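Local coordinates for glycoside hydrolase family protein (Novosphingobium sp. PP1Y, PDB 6Q2F) that hydrolyses glycosides as an alpha-L-rhamnosidase, probably releasing terminal alpha-L-rhamnose from its substrates, at residues P400-D414 / R529-R543. Sequence-based numbering, arbitrary orientation.
Sequences PHDNVTGVDPDSVID and RPWLPALTGTLVGTR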
loop_
_atom_site.group_PDB
_atom_site.type_symbol
_atom_site.label_atom_id
_atom_site.label_comp_id
_atom_site.label_asym_id
_atom_site.label_seq_id
_atom_site.Cartn_x
_atom_site.Cartn_y
_atom_site.Cartn_z
ATOM N N PRO A 400 -16.813 17.400 -22.875
ATOM C CA PRO A 400 -16.990 18.375 -23.947
ATOM C C PRO A 400 -17.743 19.580 -23.418
ATOM O O PRO A 400 -18.500 19.497 -22.447
ATOM C CB PRO A 400 -17.812 17.612 -24.990
ATOM C CG PRO A 400 -18.602 16.652 -24.179
ATOM C CD PRO A 400 -17.701 16.236 -23.038
ATOM N N HIS A 401 -17.512 20.724 -24.052
ATOM C CA HIS A 401 -18.108 21.969 -23.600
ATOM C C HIS A 401 -19.395 22.304 -24.349
ATOM O O HIS A 401 -19.759 23.481 -24.448
ATOM C CB HIS A 401 -17.087 23.098 -23.726
ATOM C CG HIS A 401 -15.809 22.827 -22.991
ATOM N ND1 HIS A 401 -15.785 22.405 -21.677
ATOM C CD2 HIS A 401 -14.514 22.909 -23.383
ATOM C CE1 HIS A 401 -14.532 22.241 -21.290
ATOM N NE2 HIS A 401 -13.741 22.542 -22.305
ATOM N N ASP A 402 -20.111 21.289 -24.837
ATOM C CA ASP A 402 -21.226 21.447 -25.768
ATOM C C ASP A 402 -22.487 22.053 -25.151
ATOM O O ASP A 402 -23.468 22.226 -25.882
ATOM C CB ASP A 402 -21.568 20.091 -26.390
ATOM C CG ASP A 402 -21.700 18.987 -25.354
ATOM O OD1 ASP A 402 -21.749 19.288 -24.143
ATOM O OD2 ASP A 402 -21.770 17.809 -25.760
ATOM N N ASN A 403 -22.510 22.353 -23.853
ATOM C CA ASN A 403 -23.633 23.058 -23.219
ATOM C C ASN A 403 -24.958 22.306 -23.357
ATOM O O ASN A 403 -26.026 22.922 -23.406
ATOM C CB ASN A 403 -23.777 24.479 -23.774
ATOM C CG ASN A 403 -22.563 25.341 -23.481
ATOM O OD1 ASN A 403 -21.860 25.779 -24.396
ATOM N ND2 ASN A 403 -22.311 25.588 -22.197
ATOM N N VAL A 404 -24.907 20.975 -23.414
ATOM C CA VAL A 404 -26.126 20.183 -23.511
ATOM C C VAL A 404 -26.732 19.993 -22.124
ATOM O O VAL A 404 -26.070 20.127 -21.094
ATOM C CB VAL A 404 -25.852 18.827 -24.191
ATOM C CG1 VAL A 404 -25.121 19.025 -25.509
ATOM C CG2 VAL A 404 -25.043 17.944 -23.289
ATOM N N THR A 405 -28.019 19.678 -22.105
ATOM C CA THR A 405 -28.727 19.302 -20.889
ATOM C C THR A 405 -29.530 18.052 -21.189
ATOM O O THR A 405 -30.182 17.974 -22.230
ATOM C CB THR A 405 -29.644 20.422 -20.398
ATOM O OG1 THR A 405 -28.834 21.533 -19.997
ATOM C CG2 THR A 405 -30.465 19.958 -19.209
ATOM N N GLY A 406 -29.466 17.077 -20.293
ATOM C CA GLY A 406 -30.133 15.813 -20.530
ATOM C C GLY A 406 -31.511 15.737 -19.914
ATOM O O GLY A 406 -32.261 16.719 -19.935
ATOM N N VAL A 407 -31.847 14.569 -19.361
ATOM C CA VAL A 407 -33.154 14.365 -18.753
ATOM C C VAL A 407 -33.314 15.275 -17.544
ATOM O O VAL A 407 -32.401 15.407 -16.713
ATOM C CB VAL A 407 -33.317 12.889 -18.353
ATOM C CG1 VAL A 407 -34.627 12.671 -17.628
ATOM C CG2 VAL A 407 -33.200 11.972 -19.580
ATOM N N ASP A 408 -34.479 15.899 -17.431
ATOM C CA ASP A 408 -34.798 16.670 -16.238
ATOM C C ASP A 408 -34.982 15.710 -15.071
ATOM O O ASP A 408 -35.817 14.803 -15.158
ATOM C CB ASP A 408 -36.065 17.513 -16.456
ATOM C CG ASP A 408 -36.307 18.510 -15.330
ATOM O OD1 ASP A 408 -35.896 18.238 -14.179
ATOM O OD2 ASP A 408 -36.902 19.576 -15.592
ATOM N N PRO A 409 -34.228 15.857 -13.981
ATOM C CA PRO A 409 -34.399 14.935 -12.844
ATOM C C PRO A 409 -35.828 14.879 -12.329
ATOM O O PRO A 409 -36.320 13.794 -11.992
ATOM C CB PRO A 409 -33.446 15.495 -11.776
ATOM C CG PRO A 409 -32.605 16.499 -12.450
ATOM C CD PRO A 409 -33.229 16.904 -13.733
ATOM N N ASP A 410 -36.513 16.020 -12.261
ATOM C CA ASP A 410 -37.893 16.028 -11.783
ATOM C C ASP A 410 -38.824 15.220 -12.676
ATOM O O ASP A 410 -39.886 14.789 -12.211
ATOM C CB ASP A 410 -38.394 17.467 -11.666
ATOM C CG ASP A 410 -37.614 18.264 -10.645
ATOM O OD1 ASP A 410 -37.250 17.684 -9.598
ATOM O OD2 ASP A 410 -37.347 19.460 -10.891
ATOM N N SER A 411 -38.443 14.996 -13.936
ATOM C CA SER A 411 -39.254 14.191 -14.844
ATOM C C SER A 411 -39.160 12.701 -14.554
ATOM O O SER A 411 -40.008 11.942 -15.035
ATOM C CB SER A 411 -38.822 14.417 -16.291
ATOM O OG SER A 411 -38.663 15.788 -16.576
ATOM N N VAL A 412 -38.138 12.255 -13.819
ATOM C CA VAL A 412 -37.944 10.822 -13.627
ATOM C C VAL A 412 -38.995 10.285 -12.667
ATOM O O VAL A 412 -39.225 10.852 -11.593
ATOM C CB VAL A 412 -36.530 10.521 -13.114
ATOM C CG1 VAL A 412 -36.386 9.019 -12.838
ATOM C CG2 VAL A 412 -35.491 10.990 -14.125
ATOM N N ILE A 413 -39.628 9.179 -13.051
ATOM C CA ILE A 413 -40.697 8.562 -12.277
ATOM C C ILE A 413 -40.230 7.203 -11.781
ATOM O O ILE A 413 -39.631 6.426 -12.532
ATOM C CB ILE A 413 -41.988 8.416 -13.108
ATOM C CG1 ILE A 413 -42.522 9.787 -13.524
ATOM C CG2 ILE A 413 -43.050 7.682 -12.320
ATOM C CD1 ILE A 413 -43.681 9.696 -14.504
ATOM N N ASP A 414 -40.524 6.914 -10.520
ATOM C CA ASP A 414 -40.191 5.632 -9.910
ATOM C C ASP A 414 -41.367 4.688 -10.095
ATOM O O ASP A 414 -42.364 4.780 -9.384
ATOM C CB ASP A 414 -39.867 5.817 -8.434
ATOM C CG ASP A 414 -39.315 4.559 -7.804
ATOM O OD1 ASP A 414 -39.411 3.479 -8.435
ATOM O OD2 ASP A 414 -38.781 4.646 -6.680
ATOM N N ARG A 529 -32.382 8.615 -6.642
ATOM C CA ARG A 529 -33.243 7.964 -7.634
ATOM C C ARG A 529 -33.359 8.718 -8.954
ATOM O O ARG A 529 -33.219 8.080 -10.011
ATOM C CB ARG A 529 -34.628 7.700 -7.029
ATOM C CG ARG A 529 -34.715 6.318 -6.395
ATOM C CD ARG A 529 -35.531 6.317 -5.098
ATOM N NE ARG A 529 -36.967 6.254 -5.326
ATOM C CZ ARG A 529 -37.825 7.219 -4.998
ATOM N NH1 ARG A 529 -37.387 8.331 -4.417
ATOM N NH2 ARG A 529 -39.124 7.068 -5.247
ATOM N N PRO A 530 -33.595 10.033 -8.985
ATOM C CA PRO A 530 -33.709 10.706 -10.288
ATOM C C PRO A 530 -32.410 10.704 -11.074
ATOM O O PRO A 530 -32.437 10.913 -12.298
ATOM C CB PRO A 530 -34.135 12.134 -9.914
ATOM C CG PRO A 530 -34.700 12.029 -8.537
ATOM C CD PRO A 530 -33.848 10.970 -7.879
ATOM N N TRP A 531 -31.280 10.461 -10.410
ATOM C CA TRP A 531 -29.971 10.514 -11.039
ATOM C C TRP A 531 -29.446 9.149 -11.464
ATOM O O TRP A 531 -28.511 9.091 -12.275
ATOM C CB TRP A 531 -28.974 11.184 -10.090
ATOM C CG TRP A 531 -29.411 12.567 -9.738
ATOM C CD1 TRP A 531 -30.175 12.939 -8.664
ATOM C CD2 TRP A 531 -29.133 13.769 -10.471
ATOM N NE1 TRP A 531 -30.381 14.299 -8.680
ATOM C CE2 TRP A 531 -29.757 14.832 -9.779
ATOM C CE3 TRP A 531 -28.409 14.051 -11.639
ATOM C CZ2 TRP A 531 -29.683 16.156 -10.217
ATOM C CZ3 TRP A 531 -28.329 15.364 -12.072
ATOM C CH2 TRP A 531 -28.970 16.402 -11.366
ATOM N N LEU A 532 -30.041 8.059 -10.978
ATOM C CA LEU A 532 -29.586 6.723 -11.359
ATOM C C LEU A 532 -29.369 6.535 -12.858
ATOM O O LEU A 532 -28.418 5.822 -13.218
ATOM C CB LEU A 532 -30.567 5.664 -10.839
ATOM C CG LEU A 532 -30.717 5.619 -9.317
ATOM C CD1 LEU A 532 -31.658 4.508 -8.905
ATOM C CD2 LEU A 532 -29.366 5.454 -8.643
ATOM N N PRO A 533 -30.170 7.117 -13.770
ATOM C CA PRO A 533 -29.909 6.873 -15.200
ATOM C C PRO A 533 -28.517 7.274 -15.641
ATOM O O PRO A 533 -28.003 6.707 -16.613
ATOM C CB PRO A 533 -30.991 7.708 -15.896
ATOM C CG PRO A 533 -32.099 7.751 -14.918
ATOM C CD PRO A 533 -31.419 7.883 -13.589
ATOM N N ALA A 534 -27.884 8.223 -14.945
ATOM C CA ALA A 534 -26.503 8.583 -15.252
ATOM C C ALA A 534 -25.559 7.405 -15.077
ATOM O O ALA A 534 -24.548 7.308 -15.782
ATOM C CB ALA A 534 -26.057 9.748 -14.366
ATOM N N LEU A 535 -25.847 6.521 -14.123
ATOM C CA LEU A 535 -25.016 5.337 -13.919
ATOM C C LEU A 535 -25.044 4.406 -15.121
ATOM O O LEU A 535 -24.169 3.536 -15.239
ATOM C CB LEU A 535 -25.489 4.565 -12.687
ATOM C CG LEU A 535 -25.362 5.267 -11.346
ATOM C CD1 LEU A 535 -26.255 4.600 -10.327
ATOM C CD2 LEU A 535 -23.900 5.215 -10.901
ATOM N N THR A 536 -26.032 4.557 -16.006
ATOM C CA THR A 536 -26.151 3.730 -17.197
ATOM C C THR A 536 -25.819 4.483 -18.477
ATOM O O THR A 536 -26.003 3.930 -19.563
ATOM C CB THR A 536 -27.564 3.154 -17.308
ATOM O OG1 THR A 536 -28.459 4.193 -17.719
ATOM C CG2 THR A 536 -28.024 2.607 -15.973
ATOM N N GLY A 537 -25.347 5.729 -18.386
ATOM C CA GLY A 537 -24.977 6.502 -19.549
ATOM C C GLY A 537 -25.935 7.620 -19.902
ATOM O O GLY A 537 -25.568 8.492 -20.699
ATOM N N THR A 538 -27.147 7.628 -19.349
ATOM C CA THR A 538 -28.142 8.629 -19.730
ATOM C C THR A 538 -27.860 9.932 -18.997
ATOM O O THR A 538 -27.945 9.993 -17.768
ATOM C CB THR A 538 -29.556 8.143 -19.429
ATOM O OG1 THR A 538 -29.877 7.053 -20.293
ATOM C CG2 THR A 538 -30.558 9.284 -19.661
ATOM N N LEU A 539 -27.537 10.978 -19.751
ATOM C CA LEU A 539 -27.297 12.283 -19.153
ATOM C C LEU A 539 -28.545 12.767 -18.433
ATOM O O LEU A 539 -29.638 12.763 -18.997
ATOM C CB LEU A 539 -26.880 13.290 -20.224
ATOM C CG LEU A 539 -26.543 14.688 -19.712
ATOM C CD1 LEU A 539 -25.408 14.643 -18.705
ATOM C CD2 LEU A 539 -26.192 15.600 -20.875
ATOM N N VAL A 540 -28.378 13.160 -17.175
ATOM C CA VAL A 540 -29.433 13.759 -16.370
ATOM C C VAL A 540 -28.980 15.165 -16.022
ATOM O O VAL A 540 -27.878 15.345 -15.494
ATOM C CB VAL A 540 -29.723 12.939 -15.098
ATOM C CG1 VAL A 540 -30.909 13.530 -14.332
ATOM C CG2 VAL A 540 -29.981 11.485 -15.454
ATOM N N GLY A 541 -29.819 16.157 -16.325
ATOM C CA GLY A 541 -29.432 17.547 -16.135
ATOM C C GLY A 541 -28.212 17.879 -16.977
ATOM O O GLY A 541 -27.956 17.268 -18.023
ATOM N N THR A 542 -27.444 18.862 -16.519
ATOM C CA THR A 542 -26.229 19.236 -17.227
ATOM C C THR A 542 -25.159 18.172 -17.026
ATOM O O THR A 542 -25.229 17.354 -16.105
ATOM C CB THR A 542 -25.711 20.584 -16.731
ATOM O OG1 THR A 542 -25.238 20.436 -15.389
ATOM C CG2 THR A 542 -26.844 21.627 -16.739
ATOM N N ARG A 543 -24.148 18.190 -17.900
ATOM C CA ARG A 543 -23.021 17.274 -17.729
ATOM C C ARG A 543 -22.394 17.430 -16.356
ATOM O O ARG A 543 -21.969 16.444 -15.740
ATOM C CB ARG A 543 -21.960 17.503 -18.811
ATOM C CG ARG A 543 -22.371 17.113 -20.221
ATOM C CD ARG A 543 -21.152 17.126 -21.149
ATOM N NE ARG A 543 -21.523 16.837 -22.529
ATOM C CZ ARG A 543 -21.751 15.614 -22.993
ATOM N NH1 ARG A 543 -21.638 14.567 -22.182
ATOM N NH2 ARG A 543 -22.096 15.436 -24.264
HETATM O O HOH W 1 -23.791 20.325 -19.940
#
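R543 reaches from the first turn of helix 543-575 to D402 and illustrates how an extended arginine can pin a loop. Its CB leads to CG, which lies loosely against V404 CG2, and CD then passes beside the backbone oxygen of P400. With chi2 and chi3 both near 180°, the straight chain delivers R543 NE to D402 OD1 (2.9 Å) while R543 NH2 takes D402 OD2 at 2.8 Å. This is a side-on salt bridge, one nitrogen to each oxygen, both on syn lone pairs, with carboxylate and guanidinium only 18° from coplanar. P400 CG presses on one face of the guanidinium, 3.4 Å from R543 NE. Beyond the pair, R543 NH1 bonds to L378 O and R543 NH2 also to S319 OG, so the group's rotation is well fixed. A water joins V404 O to R543 N.

Further along, the backbones take over: G406 N donates to G541 O, and V407 N donates to L539 O while V407 O accepts from G541 N. P409 closes this middle part, its CG 3.7 Å from W531 CZ2 in an off-centre CH-pi contact; V540 CG1 lies over the same indole face. At the far end R529 directs NE and NH2 together at D414 OD2, each 2.8 Å away on the anti side of that oxygen, NE tilted from the carboxylate plane; D527 holds NH1 and T416 holds D414 OD1.

The whole joins the loop leading into edge strand 413-414 to the connection between helices 516-524 and 543-575, through a single beta bridge, V407 with V540, flanked by two side-on arginine-aspartate salt bridges.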